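Local coordinates for major pollen allergen Jun a 1 (Juniperus ashei, PDB 1PXZ), which shows low calcium-dependent pectate lyase activity, cleaving polygalacturonan chains by elimination, and is the major allergen of this cedar pollen, at residues N189-N194 / F219-P224; D246-Y251 / N266-P271; T63-L68 / L135-I140. One frame throughout, in Å; residues are numbered along the deposited sequence.

Contact 1: residues N189-N194 / F219-P224; sequences NNHFFN and FNQFGP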
loop_
_atom_site.group_PDB
_atom_site.type_symbol
_atom_site.label_atom_id
_atom_site.label_comp_id
_atom_site.label_asym_id
_atom_site.label_seq_id
_atom_site.Cartn_x
_atom_site.Cartn_y
_atom_site.Cartn_z
ATOM N N ASN A 189 -1.484 4.295 -7.015
ATOM C CA ASN A 189 -1.549 3.677 -8.332
ATOM C C ASN A 189 -1.736 2.161 -8.252
ATOM O O ASN A 189 -1.426 1.516 -9.256
ATOM C CB ASN A 189 -0.258 3.944 -9.129
ATOM C CG ASN A 189 -0.073 5.402 -9.511
ATOM O OD1 ASN A 189 -0.978 6.001 -10.093
ATOM N ND2 ASN A 189 1.105 5.968 -9.207
ATOM N N ASN A 190 -2.198 1.605 -7.149
ATOM C CA ASN A 190 -2.401 0.161 -7.072
ATOM C C ASN A 190 -3.797 -0.257 -7.536
ATOM O O ASN A 190 -4.697 0.575 -7.517
ATOM C CB ASN A 190 -2.270 -0.309 -5.628
ATOM C CG ASN A 190 -0.913 0.072 -5.046
ATOM O OD1 ASN A 190 -0.819 0.952 -4.181
ATOM N ND2 ASN A 190 0.110 -0.613 -5.532
ATOM N N HIS A 191 -3.969 -1.523 -7.909
ATOM C CA HIS A 191 -5.314 -2.035 -8.211
ATOM C C HIS A 191 -5.634 -3.087 -7.154
ATOM O O HIS A 191 -4.919 -4.085 -7.116
ATOM C CB HIS A 191 -5.385 -2.587 -9.622
ATOM C CG HIS A 191 -6.727 -3.106 -10.038
ATOM N ND1 HIS A 191 -6.893 -3.969 -11.108
ATOM C CD2 HIS A 191 -7.968 -2.879 -9.528
ATOM C CE1 HIS A 191 -8.182 -4.258 -11.234
ATOM N NE2 HIS A 191 -8.862 -3.607 -10.291
ATOM N N PHE A 192 -6.612 -2.850 -6.298
ATOM C CA PHE A 192 -7.025 -3.799 -5.268
ATOM C C PHE A 192 -8.319 -4.463 -5.713
ATOM O O PHE A 192 -9.262 -3.722 -6.046
ATOM C CB PHE A 192 -7.273 -3.110 -3.927
ATOM C CG PHE A 192 -6.122 -2.323 -3.352
ATOM C CD1 PHE A 192 -5.961 -0.994 -3.734
ATOM C CD2 PHE A 192 -5.234 -2.899 -2.467
ATOM C CE1 PHE A 192 -4.912 -0.246 -3.228
ATOM C CE2 PHE A 192 -4.186 -2.155 -1.939
ATOM C CZ PHE A 192 -4.032 -0.834 -2.331
ATOM N N PHE A 193 -8.408 -5.792 -5.727
ATOM C CA PHE A 193 -9.648 -6.384 -6.257
ATOM C C PHE A 193 -9.847 -7.816 -5.750
ATOM O O PHE A 193 -8.904 -8.445 -5.269
ATOM C CB PHE A 193 -9.681 -6.319 -7.784
ATOM C CG PHE A 193 -8.589 -7.136 -8.482
ATOM C CD1 PHE A 193 -7.320 -6.612 -8.662
ATOM C CD2 PHE A 193 -8.851 -8.409 -8.963
ATOM C CE1 PHE A 193 -6.355 -7.342 -9.317
ATOM C CE2 PHE A 193 -7.871 -9.170 -9.605
ATOM C CZ PHE A 193 -6.608 -8.627 -9.770
ATOM N N ASN A 194 -11.097 -8.277 -5.876
ATOM C CA ASN A 194 -11.458 -9.646 -5.497
ATOM C C ASN A 194 -10.923 -10.017 -4.137
ATOM O O ASN A 194 -10.198 -11.007 -3.978
ATOM C CB ASN A 194 -10.939 -10.635 -6.554
ATOM C CG ASN A 194 -11.623 -10.451 -7.900
ATOM O OD1 ASN A 194 -12.562 -9.664 -8.091
ATOM N ND2 ASN A 194 -11.127 -11.222 -8.877
ATOM N N PHE A 219 -4.615 7.703 -6.005
ATOM C CA PHE A 219 -4.712 7.244 -7.383
ATOM C C PHE A 219 -4.865 5.721 -7.484
ATOM O O PHE A 219 -4.451 5.114 -8.485
ATOM C CB PHE A 219 -3.504 7.695 -8.208
ATOM C CG PHE A 219 -3.118 9.156 -7.995
ATOM C CD1 PHE A 219 -3.988 10.144 -8.410
ATOM C CD2 PHE A 219 -1.910 9.487 -7.405
ATOM C CE1 PHE A 219 -3.650 11.486 -8.219
ATOM C CE2 PHE A 219 -1.577 10.820 -7.183
ATOM C CZ PHE A 219 -2.464 11.804 -7.584
ATOM N N ASN A 220 -5.464 5.105 -6.485
ATOM C CA ASN A 220 -5.682 3.661 -6.485
ATOM C C ASN A 220 -7.042 3.329 -7.091
ATOM O O ASN A 220 -7.965 4.144 -7.007
ATOM C CB ASN A 220 -5.612 3.070 -5.078
ATOM C CG ASN A 220 -4.317 3.367 -4.354
ATOM O OD1 ASN A 220 -4.234 4.230 -3.476
ATOM N ND2 ASN A 220 -3.271 2.633 -4.718
ATOM N N GLN A 221 -7.135 2.144 -7.675
ATOM C CA GLN A 221 -8.405 1.600 -8.137
ATOM C C GLN A 221 -8.870 0.609 -7.079
ATOM O O GLN A 221 -8.208 -0.411 -6.876
ATOM C CB GLN A 221 -8.294 0.918 -9.517
ATOM C CG GLN A 221 -9.594 0.171 -9.862
ATOM C CD GLN A 221 -10.752 1.146 -10.093
ATOM O OE1 GLN A 221 -10.639 2.139 -10.794
ATOM N NE2 GLN A 221 -11.904 0.862 -9.507
ATOM N N PHE A 222 -9.973 0.890 -6.388
ATOM C CA PHE A 222 -10.477 -0.013 -5.365
ATOM C C PHE A 222 -11.623 -0.840 -5.913
ATOM O O PHE A 222 -12.763 -0.350 -6.036
ATOM C CB PHE A 222 -10.960 0.790 -4.146
ATOM C CG PHE A 222 -9.807 1.266 -3.280
ATOM C CD1 PHE A 222 -9.040 0.376 -2.555
ATOM C CD2 PHE A 222 -9.528 2.612 -3.206
ATOM C CE1 PHE A 222 -7.993 0.811 -1.750
ATOM C CE2 PHE A 222 -8.463 3.071 -2.423
ATOM C CZ PHE A 222 -7.690 2.170 -1.721
ATOM N N GLY A 223 -11.346 -2.093 -6.252
ATOM C CA GLY A 223 -12.385 -2.917 -6.843
ATOM C C GLY A 223 -12.143 -3.258 -8.291
ATOM O O GLY A 223 -11.147 -2.843 -8.922
ATOM N N PRO A 224 -13.012 -4.057 -8.927
ATOM C CA PRO A 224 -14.256 -4.576 -8.375
ATOM C C PRO A 224 -14.125 -5.665 -7.315
ATOM O O PRO A 224 -13.047 -6.239 -7.165
ATOM C CB PRO A 224 -14.933 -5.264 -9.580
ATOM C CG PRO A 224 -14.194 -4.828 -10.785
ATOM C CD PRO A 224 -12.798 -4.498 -10.330
HETATM O O HOH W 1 -3.323 4.986 -11.079
#
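Two successive coils of the parallel beta-helix pair here in parallel, H191 beside Q221 and F192 beside F222. F192 bonds both ways: its N donates to Q221 O, and its O receives G223 N at 2.7 Å. Before it, Q221 N points almost along the carbonyl axis of N190 at O (2.9 Å), and beyond, N194 N donates to P224 O. Inside, the F192 and F222 rings lie side by side with planes 11° apart. They are slid so far that they barely overlap (centroids 5.0 Å), CD1 of F192 meeting CE1 of F222. N190 and N220 lie side by side with amide planes 7° apart, as in the asparagine rows known from pectate lyases. On the other face the imidazole of H191 lies alongside Q221, and its NE2 donates in the ring plane to G223 O (2.8 Å). F193 CD1 covers one face of that ring. G223 has phi 112°, where a side chain would jam against the carbonyl of F222. A water joins N189 OD1 to F219 O, while N189 ND2 bonds D164 OD1. F192 packs against L168, L175, I176, V198 and M199 of the surrounding strands, while F222 stacks on Y245 of the next coil.

Contact 2: residues D246-Y251 / N266-P271; sequences DPWNIY and NSFTAP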
loop_
_atom_site.group_PDB
_atom_site.type_symbol
_atom_site.label_atom_id
_atom_site.label_comp_id
_atom_site.label_asym_id
_atom_site.label_seq_id
_atom_site.Cartn_x
_atom_site.Cartn_y
_atom_site.Cartn_z
ATOM N N ASP A 246 -15.186 1.182 -6.997
ATOM C CA ASP A 246 -16.293 0.332 -7.403
ATOM C C ASP A 246 -17.161 -0.001 -6.195
ATOM O O ASP A 246 -16.740 0.238 -5.076
ATOM C CB ASP A 246 -15.790 -0.996 -7.996
ATOM C CG ASP A 246 -15.140 -0.812 -9.348
ATOM O OD1 ASP A 246 -15.755 -0.141 -10.222
ATOM O OD2 ASP A 246 -14.016 -1.334 -9.573
ATOM N N PRO A 247 -18.366 -0.531 -6.379
ATOM C CA PRO A 247 -19.186 -0.943 -5.243
ATOM C C PRO A 247 -18.463 -1.885 -4.283
ATOM O O PRO A 247 -17.978 -2.927 -4.716
ATOM C CB PRO A 247 -20.375 -1.657 -5.918
ATOM C CG PRO A 247 -20.488 -0.974 -7.252
ATOM C CD PRO A 247 -19.057 -0.690 -7.677
ATOM N N TRP A 248 -18.436 -1.487 -3.016
ATOM C CA TRP A 248 -17.888 -2.173 -1.865
ATOM C C TRP A 248 -18.914 -3.176 -1.339
ATOM O O TRP A 248 -20.012 -3.219 -1.916
ATOM C CB TRP A 248 -17.531 -1.202 -0.732
ATOM C CG TRP A 248 -18.606 -0.181 -0.436
ATOM C CD1 TRP A 248 -19.621 -0.274 0.461
ATOM C CD2 TRP A 248 -18.741 1.098 -1.070
ATOM N NE1 TRP A 248 -20.410 0.871 0.443
ATOM C CE2 TRP A 248 -19.872 1.719 -0.494
ATOM C CE3 TRP A 248 -18.014 1.765 -2.061
ATOM C CZ2 TRP A 248 -20.293 2.988 -0.886
ATOM C CZ3 TRP A 248 -18.433 3.036 -2.453
ATOM C CH2 TRP A 248 -19.563 3.617 -1.855
ATOM N N ASN A 249 -18.596 -3.892 -0.277
ATOM C CA ASN A 249 -19.508 -4.884 0.290
ATOM C C ASN A 249 -20.099 -4.432 1.616
ATOM O O ASN A 249 -21.268 -4.755 1.850
ATOM C CB ASN A 249 -18.812 -6.225 0.556
ATOM C CG ASN A 249 -19.769 -7.349 0.902
ATOM O OD1 ASN A 249 -19.591 -8.102 1.867
ATOM N ND2 ASN A 249 -20.825 -7.494 0.104
ATOM N N ILE A 250 -19.294 -3.756 2.442
ATOM C CA ILE A 250 -19.772 -3.324 3.752
ATOM C C ILE A 250 -19.706 -1.802 3.857
ATOM O O ILE A 250 -20.726 -1.138 4.073
ATOM C CB ILE A 250 -18.976 -3.976 4.892
ATOM C CG1 ILE A 250 -19.002 -5.514 4.837
ATOM C CG2 ILE A 250 -19.459 -3.476 6.243
ATOM C CD1 ILE A 250 -18.078 -6.145 5.861
ATOM N N TYR A 251 -18.503 -1.268 3.691
ATOM C CA TYR A 251 -18.255 0.155 3.595
ATOM C C TYR A 251 -16.968 0.380 2.802
ATOM O O TYR A 251 -16.267 -0.595 2.531
ATOM C CB TYR A 251 -18.064 0.808 4.970
ATOM C CG TYR A 251 -16.879 0.246 5.733
ATOM C CD1 TYR A 251 -17.025 -0.935 6.448
ATOM C CD2 TYR A 251 -15.623 0.857 5.746
ATOM C CE1 TYR A 251 -15.967 -1.491 7.157
ATOM C CE2 TYR A 251 -14.562 0.315 6.442
ATOM C CZ TYR A 251 -14.746 -0.858 7.147
ATOM O OH TYR A 251 -13.680 -1.384 7.845
ATOM N N ASN A 266 -12.077 11.806 -4.374
ATOM C CA ASN A 266 -12.360 10.394 -4.652
ATOM C C ASN A 266 -13.640 10.242 -5.458
ATOM O O ASN A 266 -14.467 11.163 -5.445
ATOM C CB ASN A 266 -12.478 9.637 -3.324
ATOM C CG ASN A 266 -11.152 9.670 -2.581
ATOM O OD1 ASN A 266 -10.164 9.147 -3.114
ATOM N ND2 ASN A 266 -11.125 10.257 -1.397
ATOM N N SER A 267 -13.826 9.114 -6.132
ATOM C CA SER A 267 -15.104 8.858 -6.803
ATOM C C SER A 267 -15.669 7.561 -6.224
ATOM O O SER A 267 -15.016 6.510 -6.260
ATOM C CB SER A 267 -14.931 8.776 -8.309
ATOM O OG SER A 267 -16.143 8.366 -8.950
ATOM N N PHE A 268 -16.870 7.640 -5.651
ATOM C CA PHE A 268 -17.440 6.506 -4.939
ATOM C C PHE A 268 -18.709 6.049 -5.657
ATOM O O PHE A 268 -19.637 6.858 -5.773
ATOM C CB PHE A 268 -17.770 6.876 -3.497
ATOM C CG PHE A 268 -16.680 7.416 -2.592
ATOM C CD1 PHE A 268 -15.737 6.569 -2.014
ATOM C CD2 PHE A 268 -16.599 8.781 -2.315
ATOM C CE1 PHE A 268 -14.758 7.103 -1.182
ATOM C CE2 PHE A 268 -15.627 9.311 -1.481
ATOM C CZ PHE A 268 -14.696 8.460 -0.891
ATOM N N THR A 269 -18.746 4.811 -6.120
ATOM C CA THR A 269 -19.960 4.234 -6.717
ATOM C C THR A 269 -20.557 3.235 -5.745
ATOM O O THR A 269 -19.972 2.183 -5.463
ATOM C CB THR A 269 -19.638 3.584 -8.076
ATOM O OG1 THR A 269 -19.144 4.596 -8.957
ATOM C CG2 THR A 269 -20.903 2.989 -8.682
ATOM N N ALA A 270 -21.710 3.511 -5.149
ATOM C CA ALA A 270 -22.324 2.663 -4.133
ATOM C C ALA A 270 -22.954 1.396 -4.711
ATOM O O ALA A 270 -23.361 1.381 -5.874
ATOM C CB ALA A 270 -23.426 3.393 -3.339
ATOM N N PRO A 271 -23.025 0.341 -3.896
ATOM C CA PRO A 271 -23.791 -0.848 -4.298
ATOM C C PRO A 271 -25.273 -0.474 -4.341
ATOM O O PRO A 271 -25.636 0.646 -3.972
ATOM C CB PRO A 271 -23.592 -1.861 -3.188
ATOM C CG PRO A 271 -22.676 -1.248 -2.207
ATOM C CD PRO A 271 -22.412 0.186 -2.581
#
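The backbones of D246-Y251 and N266-P271 come together just where strand 244-245, paired in parallel with strand 267-269, gives way to a loop. The CA atoms of D246 and T269 are 5.4 Å apart and those of P247 and P271 4.7 Å, yet the segments share no conventional hydrogen bond. The carbonyl of T269 faces P247, whose ring nitrogen carries no hydrogen. In place of a bond, the CA of P247 sits 3.2 Å from T269 O in a CA-H...O contact. Proline thus suits a coil leaving its sheet: it ends the donor pattern and still packs closely. Its CB lies against CB of P271, and its CG near CG2 of T269.

W248 makes the largest single contribution. CG takes the crowded position between its N and carbonyl carbon (chi1 46°), which lays the indole across P271 at about a right angle. CD of P271 stands over the five-membered ring, 3.8 Å from its centroid, a CH-pi contact. The CA of A270 makes another, off-centre, with the six-membered ring, and its small CB fits beside CZ2. At the indole edge CB of F268 meets CZ3 at 4.0 Å. NE1 finds its partner outside, in K276 O. The F268 ring meets Y245 of strand 244-245, and S267 and T269 lean on I304 of strand 302-304, the next coil.

Contact 3: residues T63-L68 / L135-I140; sequences TREKAL and LVSESI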
loop_
_atom_site.group_PDB
_atom_site.type_symbol
_atom_site.label_atom_id
_atom_site.label_comp_id
_atom_site.label_asym_id
_atom_site.label_seq_id
_atom_site.Cartn_x
_atom_site.Cartn_y
_atom_site.Cartn_z
ATOM N N THR A 63 17.408 -9.492 0.907
ATOM C CA THR A 63 17.946 -9.460 2.254
ATOM C C THR A 63 19.337 -8.829 2.337
ATOM O O THR A 63 19.900 -8.767 3.440
ATOM C CB THR A 63 18.058 -10.888 2.853
ATOM O OG1 THR A 63 18.760 -11.716 1.915
ATOM C CG2 THR A 63 16.673 -11.490 3.054
ATOM N N ARG A 64 19.905 -8.378 1.222
ATOM C CA ARG A 64 21.253 -7.818 1.335
ATOM C C ARG A 64 21.214 -6.523 2.132
ATOM O O ARG A 64 20.231 -5.772 2.132
ATOM C CB ARG A 64 21.879 -7.558 -0.035
ATOM C CG ARG A 64 22.173 -8.766 -0.893
ATOM C CD ARG A 64 23.006 -9.859 -0.233
ATOM N NE ARG A 64 22.118 -10.767 0.500
ATOM C CZ ARG A 64 22.511 -11.766 1.280
ATOM N NH1 ARG A 64 23.800 -12.051 1.469
ATOM N NH2 ARG A 64 21.599 -12.508 1.895
ATOM N N GLU A 65 22.314 -6.210 2.829
ATOM C CA GLU A 65 22.373 -4.911 3.498
ATOM C C GLU A 65 22.595 -3.799 2.484
ATOM O O GLU A 65 22.074 -2.695 2.642
ATOM C CB GLU A 65 23.477 -4.893 4.562
ATOM C CG GLU A 65 22.990 -5.141 5.979
ATOM C CD GLU A 65 21.542 -5.579 6.110
ATOM O OE1 GLU A 65 21.234 -6.788 5.907
ATOM O OE2 GLU A 65 20.714 -4.685 6.435
ATOM N N LYS A 66 23.364 -4.012 1.415
ATOM C CA LYS A 66 23.562 -2.877 0.512
ATOM C C LYS A 66 22.290 -2.517 -0.261
ATOM O O LYS A 66 21.388 -3.337 -0.401
ATOM C CB LYS A 66 24.691 -3.185 -0.467
ATOM C CG LYS A 66 24.328 -4.283 -1.462
ATOM C CD LYS A 66 25.590 -4.725 -2.211
ATOM C CE LYS A 66 25.466 -4.426 -3.692
ATOM N NZ LYS A 66 26.777 -4.336 -4.385
ATOM N N ALA A 67 22.266 -1.293 -0.773
ATOM C CA ALA A 67 21.167 -0.787 -1.586
ATOM C C ALA A 67 21.083 -1.541 -2.903
ATOM O O ALA A 67 22.091 -1.666 -3.614
ATOM C CB ALA A 67 21.313 0.705 -1.872
ATOM N N LEU A 68 19.892 -2.048 -3.235
ATOM C CA LEU A 68 19.769 -2.773 -4.497
ATOM C C LEU A 68 18.449 -2.419 -5.185
ATOM O O LEU A 68 17.460 -2.246 -4.466
ATOM C CB LEU A 68 19.769 -4.293 -4.292
ATOM C CG LEU A 68 21.087 -4.940 -3.869
ATOM C CD1 LEU A 68 20.857 -6.441 -3.692
ATOM C CD2 LEU A 68 22.185 -4.636 -4.879
ATOM N N LEU A 135 16.017 -16.355 7.242
ATOM C CA LEU A 135 17.026 -15.318 7.161
ATOM C C LEU A 135 16.320 -13.956 7.062
ATOM O O LEU A 135 15.883 -13.555 5.983
ATOM C CB LEU A 135 17.998 -15.520 5.991
ATOM C CG LEU A 135 19.136 -14.487 5.996
ATOM C CD1 LEU A 135 20.356 -15.017 6.749
ATOM C CD2 LEU A 135 19.526 -14.078 4.588
ATOM N N VAL A 136 16.228 -13.298 8.219
ATOM C CA VAL A 136 15.512 -12.021 8.296
ATOM C C VAL A 136 16.252 -11.022 7.423
ATOM O O VAL A 136 15.664 -10.387 6.550
ATOM C CB VAL A 136 15.353 -11.546 9.744
ATOM C CG1 VAL A 136 14.789 -10.137 9.778
ATOM C CG2 VAL A 136 14.423 -12.475 10.528
ATOM N N SER A 137 17.568 -10.898 7.611
ATOM C CA SER A 137 18.391 -10.133 6.692
ATOM C C SER A 137 19.839 -10.640 6.760
ATOM O O SER A 137 20.195 -11.378 7.691
ATOM C CB SER A 137 18.403 -8.627 6.995
ATOM O OG SER A 137 19.232 -8.370 8.129
ATOM N N GLU A 138 20.627 -10.211 5.788
ATOM C CA GLU A 138 22.037 -10.608 5.739
ATOM C C GLU A 138 22.681 -10.273 7.073
ATOM O O GLU A 138 23.382 -11.074 7.694
ATOM C CB GLU A 138 22.743 -9.926 4.574
ATOM C CG GLU A 138 24.262 -10.079 4.550
ATOM C CD GLU A 138 24.942 -9.216 3.510
ATOM O OE1 GLU A 138 24.290 -8.368 2.859
ATOM O OE2 GLU A 138 26.176 -9.371 3.328
ATOM N N SER A 139 22.385 -9.057 7.538
ATOM C CA SER A 139 23.058 -8.639 8.775
ATOM C C SER A 139 22.451 -9.265 10.011
ATOM O O SER A 139 23.179 -9.554 10.969
ATOM C CB SER A 139 23.032 -7.108 8.904
ATOM O OG SER A 139 24.343 -6.616 9.152
ATOM N N ILE A 140 21.129 -9.454 10.010
ATOM C CA ILE A 140 20.496 -9.981 11.221
ATOM C C ILE A 140 20.708 -11.476 11.363
ATOM O O ILE A 140 20.828 -11.976 12.477
ATOM C CB ILE A 140 18.991 -9.636 11.242
ATOM C CG1 ILE A 140 18.746 -8.127 11.425
ATOM C CG2 ILE A 140 18.237 -10.417 12.298
ATOM C CD1 ILE A 140 17.289 -7.720 11.298
HETATM O O HOH W 2 19.470 -5.705 8.625
HETATM O O HOH W 3 25.337 -6.484 1.208
#
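R64 and E138 cross at about a right angle with guanidinium and carboxylate planes only 12° apart, so the two flat groups stack instead of meeting edge to edge. R64 bends at chi2 and chi3 to bring its guanidinium under E138, whose CB lies over its centre, 3.7 Å from the plane. The salt bridge is therefore long: NH1 is 4.0 Å from E138 OE1, with no N-H aimed at it. In its own plane the guanidinium donates from NH2 to T63 OG1 (2.9 Å), which also bonds R59 O in helix 58-63; R64 NE bonds Y60 O. E138 reaches out extended, and its OE1 takes the amide N of E65 on the anti lone pair at 2.9 Å. E65 answers, bent at chi2, its OE1 accepting S139 N from above the carboxylate plane. Between them E138 N bonds T63 O at 2.9 Å. CD2 of L135 fills in against T63 OG1 and the guanidinium edge. S137 OG accepts I140 N, an ST motif. Each glutamate thus serves as an acceptor for the opposite backbone. Their OE1 atoms are 4.6 Å apart, close enough that the like charges would probably repel, which R64, the amide donors and a water on E138 OE1 may offset.

How the contacts relate
Contacts 1 and 2 belong to consecutive coils of the beta-helix, their centres 12 Å apart, and touch directly: F222 O probably bonds D246 N at 3.0 Å. Contact 3 lies on the opposite side of the chain's centre, its nearest atoms about 17 Å from contact 1 and about 30 Å from contact 2. Chemistry follows place. Contact 1, nearest the middle, combines regular strand bonding with aromatic rings and asparagine amides facing inward. Contact 2, where a loop leaves the next strands of the same series, relies on prolines and an indole. Contact 3, largely at the surface, ties the loop after helix 58-63 to the end of strand 132-137 through charged side chains, backbone amides and water.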